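Local coordinates for hypothetical membrane spanning protein (Thermus thermophilus, PDB 2VPZ) that probably serves as the integral membrane, quinone-binding subunit of a polysulfide reductase of the DMSO reductase superfamily, at residues S87-G92 with G132-V137; P142-L147 with A245-G250; A164-S169 with A227-L232. One frame throughout, in Å; residues are numbered along the deposited sequence.

Contact 1 (S87-G92 with G132-V137)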
loop_
_atom_site.group_PDB
_atom_site.type_symbol
_atom_site.label_atom_id
_atom_site.label_comp_id
_atom_site.label_asym_id
_atom_site.label_seq_id
_atom_site.Cartn_x
_atom_site.Cartn_y
_atom_site.Cartn_z
ATOM N N SER C 87 5.052 10.876 32.836
ATOM C CA SER C 87 4.726 12.237 32.403
ATOM C C SER C 87 5.659 13.416 32.825
ATOM O O SER C 87 5.718 13.719 34.020
ATOM C CB SER C 87 3.244 12.544 32.809
ATOM O OG SER C 87 2.993 13.912 33.017
ATOM N N PRO C 88 6.452 14.028 31.898
ATOM C CA PRO C 88 7.255 15.150 32.378
ATOM C C PRO C 88 6.610 16.238 33.240
ATOM O O PRO C 88 7.227 16.705 34.199
ATOM C CB PRO C 88 7.878 15.718 31.091
ATOM C CG PRO C 88 7.934 14.550 30.124
ATOM C CD PRO C 88 7.181 13.364 30.812
ATOM N N ILE C 89 5.408 16.653 32.885
ATOM C CA ILE C 89 4.699 17.699 33.628
ATOM C C ILE C 89 4.362 17.239 35.053
ATOM O O ILE C 89 4.269 18.050 35.969
ATOM C CB ILE C 89 3.388 18.192 32.908
ATOM C CG1 ILE C 89 3.716 18.756 31.526
ATOM C CG2 ILE C 89 2.674 19.280 33.776
ATOM C CD1 ILE C 89 4.153 20.237 31.524
ATOM N N TRP C 90 4.180 15.936 35.237
ATOM C CA TRP C 90 3.913 15.411 36.569
ATOM C C TRP C 90 5.234 15.531 37.387
ATOM O O TRP C 90 5.224 16.017 38.531
ATOM C CB TRP C 90 3.418 13.968 36.491
ATOM C CG TRP C 90 3.097 13.380 37.816
ATOM C CD1 TRP C 90 1.893 13.413 38.492
ATOM C CD2 TRP C 90 4.003 12.661 38.664
ATOM N NE1 TRP C 90 2.012 12.757 39.699
ATOM C CE2 TRP C 90 3.291 12.289 39.832
ATOM C CE3 TRP C 90 5.360 12.302 38.555
ATOM C CZ2 TRP C 90 3.892 11.557 40.886
ATOM C CZ3 TRP C 90 5.969 11.572 39.602
ATOM C CH2 TRP C 90 5.228 11.213 40.752
ATOM N N TRP C 91 6.359 15.113 36.802
ATOM C CA TRP C 91 7.664 15.247 37.462
ATOM C C TRP C 91 7.871 16.727 37.848
ATOM O O TRP C 91 8.150 17.026 39.003
ATOM C CB TRP C 91 8.841 14.757 36.599
ATOM C CG TRP C 91 8.986 13.254 36.635
ATOM C CD1 TRP C 91 8.417 12.356 35.774
ATOM C CD2 TRP C 91 9.645 12.451 37.659
ATOM N NE1 TRP C 91 8.670 11.069 36.189
ATOM C CE2 TRP C 91 9.415 11.090 37.337
ATOM C CE3 TRP C 91 10.398 12.753 38.817
ATOM C CZ2 TRP C 91 9.917 10.016 38.124
ATOM C CZ3 TRP C 91 10.904 11.681 39.612
ATOM C CH2 TRP C 91 10.652 10.330 39.248
ATOM N N GLY C 92 7.680 17.635 36.891
ATOM C CA GLY C 92 7.828 19.051 37.163
ATOM C C GLY C 92 7.014 19.641 38.310
ATOM O O GLY C 92 7.485 20.531 39.033
ATOM N N GLY C 132 12.837 20.327 28.978
ATOM C CA GLY C 132 13.376 19.766 27.750
ATOM C C GLY C 132 12.735 18.427 27.402
ATOM O O GLY C 132 12.569 18.071 26.223
ATOM N N LEU C 133 12.364 17.665 28.425
ATOM C CA LEU C 133 11.683 16.379 28.220
ATOM C C LEU C 133 10.165 16.583 27.921
ATOM O O LEU C 133 9.557 15.730 27.275
ATOM C CB LEU C 133 11.908 15.397 29.410
ATOM C CG LEU C 133 13.319 14.827 29.683
ATOM C CD1 LEU C 133 13.289 13.846 30.873
ATOM C CD2 LEU C 133 13.876 14.108 28.429
ATOM N N ALA C 134 9.560 17.692 28.372
ATOM C CA ALA C 134 8.139 17.965 28.076
ATOM C C ALA C 134 8.020 18.195 26.553
ATOM O O ALA C 134 6.982 17.903 25.935
ATOM C CB ALA C 134 7.592 19.213 28.871
ATOM N N LEU C 135 9.093 18.704 25.951
ATOM C CA LEU C 135 9.200 18.917 24.496
ATOM C C LEU C 135 9.581 17.604 23.764
ATOM O O LEU C 135 8.797 17.083 22.959
ATOM C CB LEU C 135 10.267 19.994 24.138
ATOM C CG LEU C 135 10.153 21.383 24.763
ATOM C CD1 LEU C 135 11.040 22.405 24.022
ATOM C CD2 LEU C 135 8.672 21.845 24.760
ATOM N N ALA C 136 10.774 17.110 24.078
ATOM C CA ALA C 136 11.441 15.910 23.517
ATOM C C ALA C 136 10.750 14.539 23.456
ATOM O O ALA C 136 11.145 13.685 22.676
ATOM C CB ALA C 136 12.873 15.751 24.163
ATOM N N VAL C 137 9.748 14.316 24.297
ATOM C CA VAL C 137 8.981 13.050 24.305
ATOM C C VAL C 137 7.978 12.961 23.134
ATOM O O VAL C 137 7.443 11.885 22.824
ATOM C CB VAL C 137 8.167 12.829 25.649
ATOM C CG1 VAL C 137 9.111 12.484 26.811
ATOM C CG2 VAL C 137 7.328 14.084 25.962
#

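Contact 2 (P142-L147 with A245-G250)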
loop_
_atom_site.group_PDB
_atom_site.type_symbol
_atom_site.label_atom_id
_atom_site.label_comp_id
_atom_site.label_asym_id
_atom_site.label_seq_id
_atom_site.Cartn_x
_atom_site.Cartn_y
_atom_site.Cartn_z
ATOM N N PRO C 142 8.938 17.054 14.555
ATOM C CA PRO C 142 10.354 17.035 14.154
ATOM C C PRO C 142 11.413 18.025 14.766
ATOM O O PRO C 142 12.610 17.725 14.771
ATOM C CB PRO C 142 10.353 17.148 12.632
ATOM C CG PRO C 142 8.948 16.712 12.205
ATOM C CD PRO C 142 8.043 17.097 13.393
ATOM N N LEU C 143 11.008 19.202 15.226
ATOM C CA LEU C 143 11.987 20.146 15.796
ATOM C C LEU C 143 12.354 19.830 17.262
ATOM O O LEU C 143 13.440 20.160 17.729
ATOM C CB LEU C 143 11.542 21.632 15.640
ATOM C CG LEU C 143 11.201 22.103 14.206
ATOM C CD1 LEU C 143 11.150 23.648 14.116
ATOM C CD2 LEU C 143 12.228 21.536 13.215
ATOM N N TRP C 144 11.460 19.158 17.988
ATOM C CA TRP C 144 11.730 18.812 19.389
ATOM C C TRP C 144 12.471 17.513 19.557
ATOM O O TRP C 144 11.991 16.584 20.219
ATOM C CB TRP C 144 10.416 18.782 20.177
ATOM C CG TRP C 144 9.865 20.154 20.320
ATOM C CD1 TRP C 144 10.545 21.339 20.124
ATOM C CD2 TRP C 144 8.537 20.530 20.699
ATOM N NE1 TRP C 144 9.719 22.406 20.362
ATOM C CE2 TRP C 144 8.483 21.941 20.724
ATOM C CE3 TRP C 144 7.379 19.802 21.044
ATOM C CZ2 TRP C 144 7.295 22.654 21.062
ATOM C CZ3 TRP C 144 6.201 20.497 21.384
ATOM C CH2 TRP C 144 6.174 21.907 21.396
ATOM N N ASN C 145 13.659 17.435 18.979
ATOM C CA ASN C 145 14.435 16.205 19.065
ATOM C C ASN C 145 15.231 16.102 20.385
ATOM O O ASN C 145 15.093 16.952 21.282
ATOM C CB ASN C 145 15.346 16.049 17.817
ATOM C CG ASN C 145 16.569 16.962 17.830
ATOM O OD1 ASN C 145 17.332 17.032 16.862
ATOM N ND2 ASN C 145 16.757 17.672 18.945
ATOM N N GLY C 146 16.021 15.038 20.481
ATOM C CA GLY C 146 16.832 14.776 21.658
ATOM C C GLY C 146 17.640 15.918 22.265
ATOM O O GLY C 146 17.722 16.006 23.481
ATOM N N LEU C 147 18.217 16.791 21.439
ATOM C CA LEU C 147 19.003 17.959 21.915
ATOM C C LEU C 147 18.236 18.893 22.900
ATOM O O LEU C 147 18.850 19.657 23.655
ATOM C CB LEU C 147 19.573 18.809 20.750
ATOM C CG LEU C 147 21.064 18.968 20.417
ATOM C CD1 LEU C 147 21.271 20.174 19.459
ATOM C CD2 LEU C 147 21.922 19.168 21.691
ATOM N N ALA C 245 8.199 27.884 17.801
ATOM C CA ALA C 245 8.488 27.340 16.476
ATOM C C ALA C 245 8.448 25.809 16.310
ATOM O O ALA C 245 8.390 25.297 15.180
ATOM C CB ALA C 245 9.856 27.866 15.956
ATOM N N GLY C 246 8.468 25.065 17.406
ATOM C CA GLY C 246 8.470 23.618 17.323
ATOM C C GLY C 246 7.137 22.878 17.323
ATOM O O GLY C 246 7.103 21.633 17.282
ATOM N N GLN C 247 6.031 23.627 17.383
ATOM C CA GLN C 247 4.642 23.084 17.404
ATOM C C GLN C 247 4.181 22.826 15.973
ATOM O O GLN C 247 3.247 23.447 15.480
ATOM C CB GLN C 247 3.667 24.082 18.065
ATOM C CG GLN C 247 3.910 24.273 19.560
ATOM C CD GLN C 247 3.172 25.470 20.195
ATOM O OE1 GLN C 247 1.936 25.518 20.254
ATOM N NE2 GLN C 247 3.945 26.440 20.691
ATOM N N TRP C 248 4.828 21.850 15.352
ATOM C CA TRP C 248 4.608 21.521 13.940
ATOM C C TRP C 248 4.748 19.990 13.791
ATOM O O TRP C 248 5.656 19.392 14.352
ATOM C CB TRP C 248 5.697 22.289 13.165
ATOM C CG TRP C 248 5.812 22.067 11.674
ATOM C CD1 TRP C 248 4.889 22.399 10.715
ATOM C CD2 TRP C 248 6.917 21.457 10.962
ATOM N NE1 TRP C 248 5.351 22.031 9.469
ATOM C CE2 TRP C 248 6.586 21.458 9.587
ATOM C CE3 TRP C 248 8.157 20.919 11.355
ATOM C CZ2 TRP C 248 7.444 20.925 8.595
ATOM C CZ3 TRP C 248 9.025 20.380 10.365
ATOM C CH2 TRP C 248 8.655 20.397 9.005
ATOM N N GLN C 249 3.831 19.370 13.034
ATOM C CA GLN C 249 3.785 17.895 12.786
ATOM C C GLN C 249 4.495 17.570 11.473
ATOM O O GLN C 249 5.064 16.473 11.256
ATOM C CB GLN C 249 2.368 17.452 12.576
ATOM C CG GLN C 249 1.334 17.894 13.540
ATOM C CD GLN C 249 1.086 16.806 14.530
ATOM O OE1 GLN C 249 0.001 16.659 15.089
ATOM N NE2 GLN C 249 2.119 15.987 14.735
ATOM N N GLY C 250 4.217 18.543 10.615
ATOM C CA GLY C 250 4.585 18.633 9.229
ATOM C C GLY C 250 5.204 17.618 8.339
ATOM O O GLY C 250 6.218 17.010 8.718
HETATM O O HOH W 1 8.380 20.356 15.380
#

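Contact 3 (A164-S169 with A227-L232)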
loop_
_atom_site.group_PDB
_atom_site.type_symbol
_atom_site.label_atom_id
_atom_site.label_comp_id
_atom_site.label_asym_id
_atom_site.label_seq_id
_atom_site.Cartn_x
_atom_site.Cartn_y
_atom_site.Cartn_z
ATOM N N ALA C 164 22.711 35.955 39.266
ATOM C CA ALA C 164 23.666 35.960 40.383
ATOM C C ALA C 164 24.776 36.998 40.166
ATOM O O ALA C 164 25.188 37.676 41.114
ATOM C CB ALA C 164 24.299 34.539 40.566
ATOM N N ALA C 165 25.252 37.129 38.925
ATOM C CA ALA C 165 26.305 38.093 38.561
ATOM C C ALA C 165 25.827 39.560 38.502
ATOM O O ALA C 165 26.630 40.486 38.651
ATOM C CB ALA C 165 26.967 37.704 37.219
ATOM N N LEU C 166 24.530 39.783 38.269
ATOM C CA LEU C 166 23.975 41.140 38.243
ATOM C C LEU C 166 23.856 41.606 39.740
ATOM O O LEU C 166 24.106 42.779 40.061
ATOM C CB LEU C 166 22.627 41.193 37.467
ATOM C CG LEU C 166 22.718 41.048 35.919
ATOM C CD1 LEU C 166 21.315 41.007 35.271
ATOM C CD2 LEU C 166 23.547 42.203 35.333
ATOM N N LEU C 167 23.531 40.656 40.622
ATOM C CA LEU C 167 23.432 40.852 42.074
ATOM C C LEU C 167 24.879 40.913 42.695
ATOM O O LEU C 167 25.065 40.896 43.918
ATOM C CB LEU C 167 22.573 39.735 42.731
ATOM C CG LEU C 167 21.161 39.494 42.141
ATOM C CD1 LEU C 167 20.349 38.521 43.017
ATOM C CD2 LEU C 167 20.404 40.827 41.998
ATOM N N LYS C 168 25.883 40.989 41.816
ATOM C CA LYS C 168 27.312 41.086 42.161
ATOM C C LYS C 168 28.003 39.952 42.962
ATOM O O LYS C 168 29.024 40.186 43.620
ATOM C CB LYS C 168 27.610 42.472 42.792
ATOM C CG LYS C 168 27.423 43.715 41.866
ATOM C CD LYS C 168 28.390 43.775 40.658
ATOM C CE LYS C 168 27.962 44.853 39.642
ATOM N NZ LYS C 168 28.393 44.557 38.236
ATOM N N SER C 169 27.450 38.735 42.936
ATOM C CA SER C 169 28.099 37.601 43.616
ATOM C C SER C 169 29.381 37.340 42.768
ATOM O O SER C 169 29.292 37.154 41.539
ATOM C CB SER C 169 27.174 36.357 43.675
ATOM O OG SER C 169 26.004 36.615 44.422
ATOM N N ALA C 227 28.126 41.507 29.772
ATOM C CA ALA C 227 28.187 40.045 29.862
ATOM C C ALA C 227 26.929 39.345 30.486
ATOM O O ALA C 227 26.513 38.335 29.907
ATOM C CB ALA C 227 29.514 39.596 30.509
ATOM N N PRO C 228 26.397 39.773 31.685
ATOM C CA PRO C 228 25.188 39.080 32.172
ATOM C C PRO C 228 23.873 39.395 31.392
ATOM O O PRO C 228 22.960 38.556 31.307
ATOM C CB PRO C 228 25.042 39.521 33.627
ATOM C CG PRO C 228 26.422 39.761 34.078
ATOM C CD PRO C 228 27.122 40.376 32.815
ATOM N N TRP C 229 23.737 40.619 30.883
ATOM C CA TRP C 229 22.527 40.974 30.132
ATOM C C TRP C 229 22.470 40.155 28.853
ATOM O O TRP C 229 21.481 39.472 28.583
ATOM C CB TRP C 229 22.437 42.484 29.851
ATOM C CG TRP C 229 22.070 43.258 31.097
ATOM C CD1 TRP C 229 22.897 44.056 31.858
ATOM C CD2 TRP C 229 20.809 43.222 31.799
ATOM N NE1 TRP C 229 22.226 44.496 32.975
ATOM C CE2 TRP C 229 20.950 44.004 32.967
ATOM C CE3 TRP C 229 19.574 42.592 31.556
ATOM C CZ2 TRP C 229 19.889 44.186 33.898
ATOM C CZ3 TRP C 229 18.509 42.767 32.480
ATOM C CH2 TRP C 229 18.688 43.561 33.635
ATOM N N ALA C 230 23.551 40.206 28.088
ATOM C CA ALA C 230 23.687 39.469 26.836
ATOM C C ALA C 230 23.445 37.949 27.005
ATOM O O ALA C 230 22.753 37.338 26.185
ATOM C CB ALA C 230 25.090 39.731 26.195
ATOM N N GLY C 231 24.002 37.356 28.063
ATOM C CA GLY C 231 23.830 35.945 28.373
ATOM C C GLY C 231 22.410 35.572 28.768
ATOM O O GLY C 231 21.907 34.494 28.404
ATOM N N LEU C 232 21.744 36.465 29.514
ATOM C CA LEU C 232 20.326 36.331 29.962
ATOM C C LEU C 232 19.364 36.388 28.757
ATOM O O LEU C 232 18.485 35.527 28.603
ATOM C CB LEU C 232 19.911 37.421 30.974
ATOM C CG LEU C 232 20.093 37.239 32.497
ATOM C CD1 LEU C 232 20.508 38.564 33.173
ATOM C CD2 LEU C 232 18.805 36.673 33.140
#

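Contact 1 (S87-G92 with G132-V137)
Pro88 O accepts from Gly92 N at 2.9 Å, a bond of the first helical turn, while the ring of the same Pro88 touches Leu133, Ala134 and Val137 across the contact. The two segments belong to a helical hairpin, the start of helix 88-107 lying against the C-terminal part of helix 117-136. Its geometry is plain: the local axes run at 169°, nearly antiparallel, and approach to 9.4 Å. In register, Pro88 CA and Ala134 CA are 5.2 Å apart.

Pro88 carries most of the contact. Its CG packs 3.5 Å from Leu133 O and touches two side chains one turn apart, 4.1 Å from Leu133 CB and 4.1 Å from Val137 CG1. The latter branch is anti to its own carbonyl carbon (chi1 -72°), which turns it toward the proline ring. Pro88 CB rests over the backbone of Ala134, 3.8 Å from Ala134 N. Ile89 adds a looser touch through CD1 to the methyl of Ala134, and it also packs on Tyr130, a residue seen to bind menaquinone and ubiquinone-1. The contact therefore borders the quinone site.

No hydrogen bond crosses between the helices, so the join is apolar. Beyond Leu133 and Val137 it is extended by Leu192 of the second subunit, and apolar side chains of another protein's chain pack on Ile89 and on Val137. Pro88 takes the first helical position, where a missing N-H costs no bond of the helix; Ser87 just before it is the N-cap. There Ser87 OG accepts from Trp90 N at 3.2 Å, with an N-H...O angle of 145°.

Contact 2 (P142-L147 with A245-G250)
Leu143 and Gly246 are joined through a water rather than by any direct hydrogen bond between the segments. The water accepts from Leu143 N (2.9 Å) and donates to two carbonyls of the other loop, Gly246 O at 2.6 Å and Trp248 O at 3.1 Å. Gly246 O has a second neighbour: it sits 3.7 Å above the plane of the Trp144 ring, over its centre. The indole also presses on the glycine backbone, Trp144 NE1 lying 3.5 Å from Gly246 CA, where a CB would collide with that nitrogen. Both segments bend sharply here, each in an inverse gamma turn, one centred on Trp144 just ahead of helix 148-166, the other on Gln247 just after helix 227-245. Trp144 NE1 is bonded to Leu242 O, which would hold the ring's rotation, and Trp144 CH2 meets Gln247 CG at 3.8 Å. An alanine in place of Trp144 would probably leave Leu242 O without its indole donor and open a gap beside Gly246. Elsewhere in the contact, Pro142 crosses Trp248 at about a right angle, its CG 4.1 Å from Trp248 CZ3, while Trp248 also stacks on His201.

Contact 3 (A164-S169 with A227-L232)
The C-terminal end of the predicted transmembrane helix 148-166 meets the start of helix 227-245, chiefly through one leucine. Leu166 points toward the second helix, its CG anti to the carbonyl carbon (chi1 -72°), and divides its two methyls among three partners. CD1 makes a CH-pi contact with Trp229: it lies 3.8 Å from the centroid of the six-membered ring and 15° off the ring normal, hence over the face. CD2 sits over the same face nearer the pyrrole end, 3.5 Å from Trp229 NE1, and the leucine and indole cross at about a right angle. Leu166 CD2 also reaches Pro228 CB at 3.5 Å. Tip to tip, Leu166 CD1 and Leu232 CD1 are modelled 3.3 Å apart, shorter than usual for two methyls and so doubtful in detail. Ala165 adds a smaller touch, its CB 3.8 Å from Pro228 CG.

No hydrogen bond crosses, and Trp229 is on the surface, so this is apolar packing at the edge of the helix bundle, away from the quinone-binding residues. Directly after the leucine the chain turns away. Lys168, at a positive phi of 61°, takes the C-prime position, Ser169 N bonds to Ala164 O at 3.1 Å, and the weaker Lys168 N to Ala165 O bond completes the Schellman motif that closes the helix.

Contacts 1 and 2 are neighbours, their centres 14 Å apart, and they touch: Leu135 O is 3.6 Å from Trp144 CE3. Contact 3 lies on the opposite side of the chain's centre from both, its centre 28 Å from that of contact 1 and 31 Å from that of contact 2. Along the chain contact 1 closes before contact 2 opens, and contact 3 is nested within the loop that contact 2 closes. Helices 148-166 and 227-245 belong to that loop, and each runs between the contact 2 side and contact 3. The same two predicted transmembrane helices are thus tied at both ends, whereas contacts 1 and 2 also touch the second subunit.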